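Putative D-alanine N-acetyltransferase of GNAT family (Desulfovibrio desulfuricans subsp. desulfuricans str., PDB 2R7H) probably transfers an acyl group, most likely acetyl from acetyl-CoA, to an amino group of its substrate. Local coordinates at the interface of chains A and B. Residues are numbered along the deposited sequence; one frame, centred on the assembly and turned at random. Chains: chain A/B, Putative D-alanine N-acetyltransferase of GNAT family.

Contact 1: the interface of chains A and B. Residues chain A 158-162; chain B 130, 156, 173.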
loop_
_atom_site.group_PDB
_atom_site.type_symbol
_atom_site.label_atom_id
_atom_site.label_comp_id
_atom_site.label_asym_id
_atom_site.label_seq_id
_atom_site.Cartn_x
_atom_site.Cartn_y
_atom_site.Cartn_z
ATOM N N VAL A 158 -13.144 -6.982 2.270
ATOM C CA VAL A 158 -12.583 -7.716 3.422
ATOM C C VAL A 158 -11.572 -8.683 2.839
ATOM O O VAL A 158 -11.917 -9.411 1.911
ATOM C CB VAL A 158 -13.571 -8.543 4.217
ATOM C CG1 VAL A 158 -12.810 -9.274 5.379
ATOM C CG2 VAL A 158 -14.652 -7.669 4.755
ATOM N N LEU A 159 -10.288 -8.537 3.210
ATOM C CA LEU A 159 -9.257 -9.448 2.803
ATOM C C LEU A 159 -9.003 -10.329 4.030
ATOM O O LEU A 159 -8.497 -9.881 5.059
ATOM C CB LEU A 159 -7.983 -8.745 2.383
ATOM C CG LEU A 159 -8.205 -7.779 1.263
ATOM C CD1 LEU A 159 -6.768 -7.190 1.091
ATOM C CD2 LEU A 159 -8.738 -8.352 -0.075
ATOM N N LYS A 160 -9.425 -11.580 3.918
ATOM C CA LYS A 160 -9.340 -12.501 5.045
ATOM C C LYS A 160 -7.932 -12.867 5.501
ATOM O O LYS A 160 -7.045 -13.116 4.707
ATOM C CB LYS A 160 -10.043 -13.802 4.719
ATOM C CG LYS A 160 -11.559 -13.708 4.306
ATOM C CD LYS A 160 -12.552 -13.203 5.365
ATOM C CE LYS A 160 -12.635 -14.191 6.505
ATOM N NZ LYS A 160 -13.675 -13.844 7.470
ATOM N N ALA A 161 -7.725 -12.807 6.811
ATOM C CA ALA A 161 -6.514 -13.210 7.482
ATOM C C ALA A 161 -5.435 -12.422 6.895
ATOM O O ALA A 161 -4.289 -12.899 6.757
ATOM C CB ALA A 161 -6.223 -14.693 7.301
ATOM N N PHE A 162 -5.751 -11.183 6.547
ATOM C CA PHE A 162 -4.628 -10.348 5.943
ATOM C C PHE A 162 -3.445 -9.964 6.803
ATOM O O PHE A 162 -2.267 -10.003 6.319
ATOM C CB PHE A 162 -5.284 -9.057 5.399
ATOM C CG PHE A 162 -4.306 -8.105 4.710
ATOM C CD1 PHE A 162 -3.674 -7.108 5.418
ATOM C CD2 PHE A 162 -4.112 -8.196 3.367
ATOM C CE1 PHE A 162 -2.766 -6.261 4.786
ATOM C CE2 PHE A 162 -3.247 -7.338 2.727
ATOM C CZ PHE A 162 -2.571 -6.392 3.446
ATOM N N LEU B 130 0.021 -15.922 2.350
ATOM C CA LEU B 130 -0.725 -15.277 1.267
ATOM C C LEU B 130 0.094 -14.473 0.315
ATOM O O LEU B 130 1.050 -13.877 0.719
ATOM C CB LEU B 130 -1.724 -14.296 1.885
ATOM C CG LEU B 130 -2.826 -14.907 2.766
ATOM C CD1 LEU B 130 -3.581 -13.816 3.592
ATOM C CD2 LEU B 130 -3.682 -15.661 1.839
ATOM N N GLU B 156 -10.739 -11.408 -4.621
ATOM C CA GLU B 156 -11.332 -11.257 -3.266
ATOM C C GLU B 156 -11.971 -9.900 -2.966
ATOM O O GLU B 156 -12.831 -9.823 -2.087
ATOM C CB GLU B 156 -10.319 -11.625 -2.191
ATOM C CG GLU B 156 -10.886 -11.651 -0.767
ATOM C CD GLU B 156 -9.921 -12.129 0.257
ATOM O OE1 GLU B 156 -8.705 -11.950 0.051
ATOM O OE2 GLU B 156 -10.386 -12.625 1.314
ATOM N N ARG B 173 -6.236 -12.911 -4.566
ATOM C CA ARG B 173 -5.639 -13.607 -3.440
ATOM C C ARG B 173 -5.116 -15.009 -3.818
ATOM O O ARG B 173 -5.818 -15.749 -4.479
ATOM C CB ARG B 173 -6.778 -13.835 -2.441
ATOM C CG ARG B 173 -6.433 -14.546 -1.128
ATOM C CD ARG B 173 -7.682 -15.106 -0.565
ATOM N NE ARG B 173 -7.441 -15.740 0.716
ATOM C CZ ARG B 173 -7.344 -15.091 1.864
ATOM N NH1 ARG B 173 -7.395 -13.753 1.922
ATOM N NH2 ARG B 173 -7.130 -15.802 2.960
HETATM O O HOH W 1 -14.242 -8.298 -0.423
HETATM O O HOH W 2 -12.899 -11.801 1.862
#
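The C-terminal end of strand 154-159 of chain A and the loop that follows it lie against side chains from three strands of the GNAT sheet of chain B, and the hydrogen bonds of B:Glu156 and B:Arg173 across the contact go to main-chain groups of A:Lys160. The backbone N of A:Lys160 donates to the carboxylate oxygen OE2 of B:Glu156 at 3.0 Å, in a nearly straight bond (174° at H) that reaches the oxygen from above the carboxylate plane. With CG anti to the backbone N (chi1 -174°) and the chain extended beyond it, B:Glu156 carries its carboxylate across the strand end. A:Lys160 also supplies its carbonyl O, which accepts from the guanidinium of B:Arg173. NH1 of B:Arg173 approaches O of A:Lys160 at 2.9 Å in the carbonyl plane, on a lone pair, whereas NH2 of B:Arg173 comes to the same O from above that plane at 3.2 Å; the oxygen itself sits in the guanidinium plane. Within chain B, a salt bridge of 2.9 Å from B:Arg173 NH1 to B:Glu156 OE1 ties the two side chains together and should help fix their orientation. B:Leu130 backs the guanidinium, with CD2 over one face toward the rim, while its CD1 meets the carbonyl O of A:Ala161 at 3.4 Å. Water 2 joins OE2 of B:Glu156, at 2.7 Å, to the carbonyl O of A:Val158, at 2.6 Å.

Contact 2: the interface of chains A and B. Residues chain A 130, 132, 156-157, 173; chain B 158-160.
Two copies of one protein meet here in a two-fold symmetric interface in which side chains of one chain hold the end of strand 154-159 of the other, joining the chains of the deposited assembly; the structure alone does not establish a dimer in solution. The segment B:Val158 to B:Lys160 runs past A:Glu156 and A:Arg173, which hold its backbone, while B:Leu159 adds an apolar contact. A:Glu156 OE2 accepts the backbone N of B:Lys160 from above the carboxylate plane (41° out of it) at 3.0 Å. Its other oxygen, OE1 of A:Glu156, is met on the syn side by NH1 of A:Arg173 at 3.0 Å, a salt bridge within chain A. NH1 of A:Arg173 also reaches the carbonyl O of B:Lys160 at 2.8 Å, in the carbonyl plane and on a lone pair, so one nitrogen serves both the intrachain and the interchain bond. NH2 joins it on that oxygen from above the carbonyl plane. The guanidinium of A:Arg173 is supported from one face, where CD2 of A:Leu130 lies 3.4 Å above its centre, and the arginine gets there with an extended chain from CG to NE. Beside this polar group, B:Leu159 turns its CG anti to the carbonyl carbon (chi1 -56°), and its branch CD2 touches CB of A:Ala157 at 3.7 Å. The ring of A:Phe132 lies beside the carboxylate, turning its edge to OE1 of A:Glu156, which is in the ring plane; this may help hold the acid in position. Waters also cross the interface: water 3 joins OE2 of A:Glu156 and the carbonyl O of B:Val158, and water 4 links the carbonyl O of A:Glu156 to the backbone N of B:Val158.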
loop_
_atom_site.group_PDB
_atom_site.type_symbol
_atom_site.label_atom_id
_atom_site.label_comp_id
_atom_site.label_asym_id
_atom_site.label_seq_id
_atom_site.Cartn_x
_atom_site.Cartn_y
_atom_site.Cartn_z
ATOM N N LEU A 130 -12.140 9.961 -3.700
ATOM C CA LEU A 130 -12.286 8.910 -2.735
ATOM C C LEU A 130 -11.271 8.952 -1.641
ATOM O O LEU A 130 -10.156 9.349 -1.887
ATOM C CB LEU A 130 -12.100 7.592 -3.464
ATOM C CG LEU A 130 -13.207 7.156 -4.421
ATOM C CD1 LEU A 130 -12.657 6.062 -5.396
ATOM C CD2 LEU A 130 -14.422 6.726 -3.647
ATOM N N PHE A 132 -9.946 6.309 1.332
ATOM C CA PHE A 132 -10.074 4.964 1.892
ATOM C C PHE A 132 -9.407 4.884 3.251
ATOM O O PHE A 132 -8.492 5.556 3.528
ATOM C CB PHE A 132 -9.471 3.886 0.964
ATOM C CG PHE A 132 -10.245 3.642 -0.282
ATOM C CD1 PHE A 132 -11.265 2.711 -0.289
ATOM C CD2 PHE A 132 -9.961 4.326 -1.432
ATOM C CE1 PHE A 132 -11.930 2.489 -1.432
ATOM C CE2 PHE A 132 -10.649 4.123 -2.580
ATOM C CZ PHE A 132 -11.667 3.221 -2.558
ATOM N N GLU A 156 -16.072 -1.668 1.913
ATOM C CA GLU A 156 -16.158 -2.142 0.543
ATOM C C GLU A 156 -15.525 -3.505 0.281
ATOM O O GLU A 156 -15.994 -4.221 -0.625
ATOM C CB GLU A 156 -15.567 -1.108 -0.404
ATOM C CG GLU A 156 -15.848 -1.398 -1.865
ATOM C CD GLU A 156 -15.510 -0.273 -2.769
ATOM O OE1 GLU A 156 -14.701 0.571 -2.382
ATOM O OE2 GLU A 156 -16.033 -0.251 -3.890
ATOM N N ALA A 157 -14.474 -3.846 1.044
ATOM C CA ALA A 157 -13.735 -5.097 0.864
ATOM C C ALA A 157 -13.243 -5.655 2.189
ATOM O O ALA A 157 -13.017 -4.912 3.115
ATOM C CB ALA A 157 -12.500 -4.818 -0.007
ATOM N N ARG A 173 -14.536 2.725 2.460
ATOM C CA ARG A 173 -14.624 3.717 1.397
ATOM C C ARG A 173 -15.505 4.952 1.753
ATOM O O ARG A 173 -16.632 4.802 2.205
ATOM C CB ARG A 173 -15.317 3.062 0.214
ATOM C CG ARG A 173 -15.534 3.885 -1.068
ATOM C CD ARG A 173 -16.683 3.274 -1.873
ATOM N NE ARG A 173 -16.826 3.944 -3.160
ATOM C CZ ARG A 173 -16.098 3.697 -4.258
ATOM N NH1 ARG A 173 -15.116 2.841 -4.235
ATOM N NH2 ARG A 173 -16.340 4.356 -5.381
ATOM N N VAL B 158 -13.042 -5.768 -4.810
ATOM C CA VAL B 158 -13.222 -4.843 -5.908
ATOM C C VAL B 158 -13.441 -3.476 -5.242
ATOM O O VAL B 158 -14.275 -3.358 -4.358
ATOM C CB VAL B 158 -14.440 -5.251 -6.783
ATOM C CG1 VAL B 158 -14.639 -4.265 -7.952
ATOM C CG2 VAL B 158 -14.268 -6.659 -7.321
ATOM N N LEU B 159 -12.578 -2.505 -5.551
ATOM C CA LEU B 159 -12.686 -1.146 -5.055
ATOM C C LEU B 159 -13.113 -0.356 -6.301
ATOM O O LEU B 159 -12.305 -0.160 -7.211
ATOM C CB LEU B 159 -11.371 -0.651 -4.403
ATOM C CG LEU B 159 -10.801 -1.534 -3.243
ATOM C CD1 LEU B 159 -9.583 -0.812 -2.645
ATOM C CD2 LEU B 159 -11.831 -1.855 -2.143
ATOM N N LYS B 160 -14.390 0.064 -6.341
ATOM C CA LYS B 160 -14.958 0.765 -7.503
ATOM C C LYS B 160 -14.302 2.093 -7.783
ATOM O O LYS B 160 -14.075 2.882 -6.874
ATOM C CB LYS B 160 -16.479 0.944 -7.387
ATOM C CG LYS B 160 -17.321 -0.355 -7.334
ATOM C CD LYS B 160 -17.277 -1.240 -8.607
ATOM C CE LYS B 160 -17.909 -0.599 -9.844
ATOM N NZ LYS B 160 -17.710 -1.468 -11.077
HETATM O O HOH W 3 -16.905 -2.760 -4.646
HETATM O O HOH W 4 -15.069 -6.257 -2.428
#

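Contact 1 and contact 2 are twins under the two-fold axis, their C-alpha centres about 14 Å apart. In contact 1 chain A offers main-chain groups to the hydrogen bonds and chain B the glutamate and arginine side chains; in contact 2 the roles are exchanged. Strand 154-159 takes part on both sides of each, so every chain uses this one strand both to offer its glutamate, A:Glu156 or B:Glu156, and, with the residue just past its end, to be held. The doubled arrangement illustrates reciprocal fastening of a symmetric pair: if the pair exists in solution, the two sites would probably act together.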